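Local coordinates for putative cytochrome P450 120 (Synechocystis sp., PDB 2VE3), which binds heme and retinoic acid and, as a member of the cytochrome P450 family, probably acts as a monooxygenase, at residues V311-I315 with Y356-F362; R277-R281 with I409-W414. All coordinates share one frame; numbering follows the deposited sequence.

How the contacts relate
Contact 1 (311-315 with 356-362) is nested along the chain inside the loop closed by contact 2 (277-281 with 409-414); their centres lie 21 Å apart and their nearest atoms about 7 Å. Contact 1 is nearer the chain centre, about 17 Å against 25 Å, yet it is only partly buried, because its loop side faces solvent. Contact 2 is peripheral but more thoroughly buried. Helix 302-314 relates the two: it supplies one half of contact 1, and its Val-307 touches both Phe-362 and Val-280. Both rely on arginines gripping backbone carbonyls and lay an arginine on an aromatic ring, but of the two only contact 2 also shares a carboxylate between two arginines across its segments.

Contact 1 (V311-I315 with Y356-F362); sequences VLRLI and YPDPEKF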
# COMPACT_ATOMS: atom_id res chain seq x y z
N VAL A 311 3.35 -1.70 -13.34
CA VAL A 311 4.22 -1.32 -12.20
C VAL A 311 3.77 -2.06 -10.93
O VAL A 311 4.56 -2.76 -10.31
CB VAL A 311 4.27 0.23 -11.97
CG1 VAL A 311 4.91 0.57 -10.64
CG2 VAL A 311 5.04 0.94 -13.07
N LEU A 312 2.49 -1.92 -10.58
CA LEU A 312 1.89 -2.58 -9.40
C LEU A 312 1.95 -4.11 -9.47
O LEU A 312 1.97 -4.80 -8.44
CB LEU A 312 0.42 -2.15 -9.21
CG LEU A 312 0.11 -0.67 -8.92
CD1 LEU A 312 -1.39 -0.43 -8.83
CD2 LEU A 312 0.82 -0.13 -7.68
N ARG A 313 1.95 -4.63 -10.70
CA ARG A 313 2.02 -6.06 -10.92
C ARG A 313 3.44 -6.52 -10.59
O ARG A 313 3.62 -7.41 -9.76
CB ARG A 313 1.64 -6.42 -12.38
CG ARG A 313 1.27 -7.88 -12.62
CD ARG A 313 2.50 -8.80 -12.80
NE ARG A 313 3.45 -8.32 -13.82
CZ ARG A 313 4.64 -8.87 -14.08
NH1 ARG A 313 5.06 -9.93 -13.41
NH2 ARG A 313 5.42 -8.34 -15.00
N LEU A 314 4.42 -5.92 -11.25
CA LEU A 314 5.82 -6.31 -11.10
C LEU A 314 6.36 -6.05 -9.70
O LEU A 314 7.03 -6.90 -9.13
CB LEU A 314 6.70 -5.64 -12.17
CG LEU A 314 8.18 -6.05 -12.24
CD1 LEU A 314 8.40 -7.56 -12.36
CD2 LEU A 314 8.92 -5.31 -13.35
N ILE A 315 6.08 -4.88 -9.15
CA ILE A 315 6.55 -4.56 -7.80
C ILE A 315 5.37 -4.15 -6.90
O ILE A 315 5.09 -2.96 -6.76
CB ILE A 315 7.61 -3.42 -7.81
CG1 ILE A 315 8.75 -3.72 -8.80
CG2 ILE A 315 8.18 -3.20 -6.41
CD1 ILE A 315 9.67 -2.53 -9.02
N TYR A 356 1.78 -14.75 -15.63
CA TYR A 356 2.62 -13.70 -16.21
C TYR A 356 3.83 -14.29 -16.93
O TYR A 356 4.90 -14.43 -16.34
CB TYR A 356 3.05 -12.69 -15.12
CG TYR A 356 1.85 -12.07 -14.44
CD1 TYR A 356 1.05 -11.14 -15.12
CD2 TYR A 356 1.48 -12.45 -13.16
CE1 TYR A 356 -0.06 -10.59 -14.51
CE2 TYR A 356 0.36 -11.91 -12.54
CZ TYR A 356 -0.40 -10.98 -13.22
OH TYR A 356 -1.48 -10.43 -12.62
N PRO A 357 3.66 -14.66 -18.21
CA PRO A 357 4.76 -15.21 -19.01
C PRO A 357 5.99 -14.30 -19.00
O PRO A 357 5.87 -13.11 -19.30
CB PRO A 357 4.16 -15.31 -20.41
CG PRO A 357 2.70 -15.48 -20.17
CD PRO A 357 2.41 -14.59 -18.99
N ASP A 358 7.16 -14.86 -18.65
CA ASP A 358 8.38 -14.10 -18.33
C ASP A 358 8.07 -13.10 -17.22
O ASP A 358 8.07 -11.89 -17.46
CB ASP A 358 8.94 -13.35 -19.54
CG ASP A 358 9.51 -14.27 -20.59
OD1 ASP A 358 10.02 -15.36 -20.22
OD2 ASP A 358 9.47 -13.89 -21.79
N PRO A 359 7.82 -13.61 -15.99
CA PRO A 359 7.28 -12.81 -14.89
C PRO A 359 8.18 -11.65 -14.49
O PRO A 359 7.71 -10.66 -13.93
CB PRO A 359 7.19 -13.82 -13.74
CG PRO A 359 8.21 -14.89 -14.10
CD PRO A 359 8.07 -15.00 -15.58
N GLU A 360 9.47 -11.77 -14.79
CA GLU A 360 10.46 -10.81 -14.33
C GLU A 360 10.48 -9.58 -15.22
O GLU A 360 11.12 -8.58 -14.89
CB GLU A 360 11.84 -11.48 -14.25
CG GLU A 360 12.54 -11.67 -15.62
CD GLU A 360 12.05 -12.89 -16.39
OE1 GLU A 360 11.36 -13.77 -15.82
OE2 GLU A 360 12.38 -12.98 -17.60
N LYS A 361 9.76 -9.65 -16.34
CA LYS A 361 9.82 -8.60 -17.36
C LYS A 361 8.69 -7.59 -17.24
O LYS A 361 7.53 -7.96 -17.06
CB LYS A 361 9.86 -9.18 -18.78
CG LYS A 361 11.11 -9.99 -19.08
CD LYS A 361 11.45 -9.89 -20.56
CE LYS A 361 12.91 -10.23 -20.84
NZ LYS A 361 13.12 -11.67 -21.14
N PHE A 362 9.07 -6.32 -17.32
CA PHE A 362 8.16 -5.19 -17.27
C PHE A 362 7.52 -4.99 -18.64
O PHE A 362 8.17 -4.49 -19.57
CB PHE A 362 8.92 -3.94 -16.80
CG PHE A 362 8.07 -2.71 -16.71
CD1 PHE A 362 7.10 -2.58 -15.73
CD2 PHE A 362 8.27 -1.65 -17.59
CE1 PHE A 362 6.31 -1.45 -15.64
CE2 PHE A 362 7.48 -0.50 -17.51
CZ PHE A 362 6.50 -0.40 -16.52
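Arg-313 lies across one face of Tyr-356, its CD 3.4 Å from the centroid of the Tyr-356 ring and only 6° off the ring normal, a CH-pi contact. CG touches the same face. Bends at chi2 (-82°) and chi3 carry the chain along the ring and the guanidinium past Tyr-356 CB to the loop, where NH1 donates to Pro-359 O at 2.8 Å. That bond is nearly straight (167°) and uses a lone pair in the carbonyl plane; NH2 adds a weak second bond to Pro-359 O.

The packed side continues through Leu-314 and Val-311. Leu-314 puts CD1 3.5 Å from Pro-359 O and CD2 3.7 Å from Phe-362 CB, while Val-311 CG2 meets Phe-362 CE1 obliquely at 3.7 Å. The other side is loose: Glu-360 and Lys-361 are exposed, their CB atoms directed away from the helix, and a long salt bridge links Lys-361 NZ to Glu-360 OE2 at 3.8 Å.

Glu-310, in a salt bridge with Arg-313 NH2, completes the ExxR motif of the P450 K helix, and Arg-366, bonded to the loop carbonyls, stands where the family's ERR triad expects its third member. With an alanine here, Pro-359 O would probably lose this side-chain donor, Glu-310 its charge partner and Tyr-356 its CH-pi contact. The chemistry implies a helix tied to the loop leading to Arg-366 by a buried arginine whose charge Glu-310 probably offsets in part, though Arg-366 lies close by.

Contact 2 (R277-R281 with I409-W414); sequences RERVR and IQQFDW
Arg-277 and Trp-414 meet face on: the guanidinium lies over the six-membered ring, with CZ 4.7 Å from the centroid of the Trp-414 six-membered ring and the planes 26° apart, which makes a cation-pi stack. The extended first part of the arginine brings CD over the same face, and the bend at chi3 (97°) then directs NE to Asp-413. That NE reaches Asp-413 OD1 at 3.2 Å, coming from above the carboxylate plane. Outside the pair, Arg-277 NH1 is held by Leu-270 O, and Trp-414 NE1 by Cys-267 O, which adds a polar restraint to each partner of the stack.

These residues join two parts of the P450 fold. Helix 274-285, the J helix by its place in the family fold, packs where helix 394-411, the L helix that follows the cysteine expected, as in other P450s, to ligate the heme iron, gives way to strand 412-416. This is an outer strand of the small antiparallel sheet with 437-442 and 140-142. The axes of 277-281 and 412-414 run antiparallel (173°), 11.0 Å apart at closest.

Arg-281 is turned quite differently, edge first. Its NE and NH2 grip Ile-409 O side-on, each at 2.8 Å from that oxygen; NH2 lies on a lone pair in the carbonyl plane, NE above that plane. The acceptor belongs to the last turn of its helix, where carbonyls commonly run out of helical amides. Arg-281 NH1 meets Asp-413 OD1 at 2.8 Å on the syn side, the guanidinium and carboxylate planes steeply inclined, and also bridges to Glu-278 OE2 at 3.4 Å. Asp-413 OD1 thus accepts from two arginines. Apart from the charged groups, Ile-409 CD1 packs against Val-280 CG1 at 3.6 Å, their side chains crossing at about a right angle.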
# COMPACT_ATOMS: atom_id res chain seq x y z
N ARG A 277 8.56 5.02 -21.47
CA ARG A 277 8.51 6.42 -21.04
C ARG A 277 8.08 7.36 -22.18
O ARG A 277 7.26 8.26 -21.98
CB ARG A 277 9.89 6.82 -20.50
CG ARG A 277 10.00 8.20 -19.85
CD ARG A 277 11.21 8.21 -18.95
NE ARG A 277 12.41 8.78 -19.56
CZ ARG A 277 13.65 8.38 -19.31
NH1 ARG A 277 13.89 7.35 -18.52
NH2 ARG A 277 14.67 8.97 -19.91
N GLU A 278 8.64 7.14 -23.37
CA GLU A 278 8.31 7.95 -24.55
C GLU A 278 6.88 7.75 -25.04
O GLU A 278 6.25 8.69 -25.49
CB GLU A 278 9.27 7.65 -25.70
CG GLU A 278 10.65 8.25 -25.54
CD GLU A 278 10.68 9.75 -25.79
OE1 GLU A 278 9.68 10.31 -26.31
OE2 GLU A 278 11.72 10.36 -25.45
N ARG A 279 6.38 6.51 -25.00
CA ARG A 279 5.01 6.22 -25.41
C ARG A 279 3.99 6.91 -24.50
O ARG A 279 2.93 7.32 -24.97
CB ARG A 279 4.75 4.72 -25.44
CG ARG A 279 5.59 3.93 -26.45
CD ARG A 279 5.03 2.52 -26.64
NE ARG A 279 3.61 2.55 -27.00
CZ ARG A 279 2.76 1.52 -26.90
NH1 ARG A 279 3.19 0.35 -26.43
NH2 ARG A 279 1.49 1.67 -27.27
N VAL A 280 4.32 7.01 -23.21
CA VAL A 280 3.51 7.77 -22.25
C VAL A 280 3.50 9.25 -22.65
O VAL A 280 2.45 9.91 -22.64
CB VAL A 280 4.03 7.61 -20.78
CG1 VAL A 280 3.32 8.58 -19.83
CG2 VAL A 280 3.86 6.20 -20.29
N ARG A 281 4.68 9.75 -23.02
CA ARG A 281 4.86 11.14 -23.40
C ARG A 281 4.12 11.45 -24.70
O ARG A 281 3.53 12.50 -24.84
CB ARG A 281 6.36 11.46 -23.54
CG ARG A 281 6.66 12.96 -23.65
CD ARG A 281 8.16 13.27 -23.50
NE ARG A 281 8.62 13.15 -22.11
CZ ARG A 281 9.67 12.43 -21.71
NH1 ARG A 281 10.42 11.75 -22.58
NH2 ARG A 281 9.99 12.41 -20.43
N ILE A 409 6.87 12.97 -16.40
CA ILE A 409 7.22 12.67 -17.78
C ILE A 409 7.10 13.90 -18.71
O ILE A 409 7.92 14.08 -19.61
CB ILE A 409 6.48 11.41 -18.31
CG1 ILE A 409 7.12 10.17 -17.69
CG2 ILE A 409 6.54 11.32 -19.85
CD1 ILE A 409 6.44 8.85 -18.01
N GLN A 410 6.10 14.75 -18.48
CA GLN A 410 5.95 15.96 -19.31
C GLN A 410 7.12 16.94 -19.16
O GLN A 410 7.49 17.63 -20.13
CB GLN A 410 4.58 16.64 -19.11
CG GLN A 410 4.46 17.52 -17.88
CD GLN A 410 3.25 18.44 -17.92
OE1 GLN A 410 2.30 18.25 -17.16
NE2 GLN A 410 3.28 19.45 -18.79
N GLN A 411 7.71 16.99 -17.98
CA GLN A 411 8.80 17.93 -17.69
C GLN A 411 10.21 17.35 -17.76
O GLN A 411 11.16 18.08 -18.08
CB GLN A 411 8.59 18.56 -16.32
CG GLN A 411 7.32 19.36 -16.19
CD GLN A 411 7.02 19.70 -14.76
OE1 GLN A 411 7.82 20.34 -14.08
NE2 GLN A 411 5.86 19.26 -14.29
N PHE A 412 10.38 16.07 -17.43
CA PHE A 412 11.73 15.51 -17.33
C PHE A 412 11.93 14.15 -17.97
O PHE A 412 11.03 13.31 -18.00
CB PHE A 412 12.15 15.37 -15.86
CG PHE A 412 12.20 16.66 -15.09
CD1 PHE A 412 13.36 17.43 -15.08
CD2 PHE A 412 11.10 17.08 -14.33
CE1 PHE A 412 13.41 18.63 -14.34
CE2 PHE A 412 11.14 18.27 -13.59
CZ PHE A 412 12.30 19.05 -13.59
N ASP A 413 13.15 13.95 -18.48
CA ASP A 413 13.73 12.62 -18.58
C ASP A 413 14.59 12.43 -17.34
O ASP A 413 14.94 13.41 -16.67
CB ASP A 413 14.61 12.49 -19.82
CG ASP A 413 13.81 12.26 -21.08
OD1 ASP A 413 12.70 11.67 -20.99
OD2 ASP A 413 14.28 12.66 -22.16
N TRP A 414 14.93 11.19 -17.05
CA TRP A 414 15.84 10.91 -15.95
C TRP A 414 16.71 9.69 -16.17
O TRP A 414 16.37 8.76 -16.94
CB TRP A 414 15.10 10.86 -14.60
CG TRP A 414 14.12 9.73 -14.42
CD1 TRP A 414 14.32 8.58 -13.71
CD2 TRP A 414 12.78 9.65 -14.94
NE1 TRP A 414 13.20 7.80 -13.75
CE2 TRP A 414 12.25 8.42 -14.51
CE3 TRP A 414 11.99 10.50 -15.73
CZ2 TRP A 414 10.94 8.01 -14.84
CZ3 TRP A 414 10.69 10.09 -16.06
CH2 TRP A 414 10.19 8.86 -15.61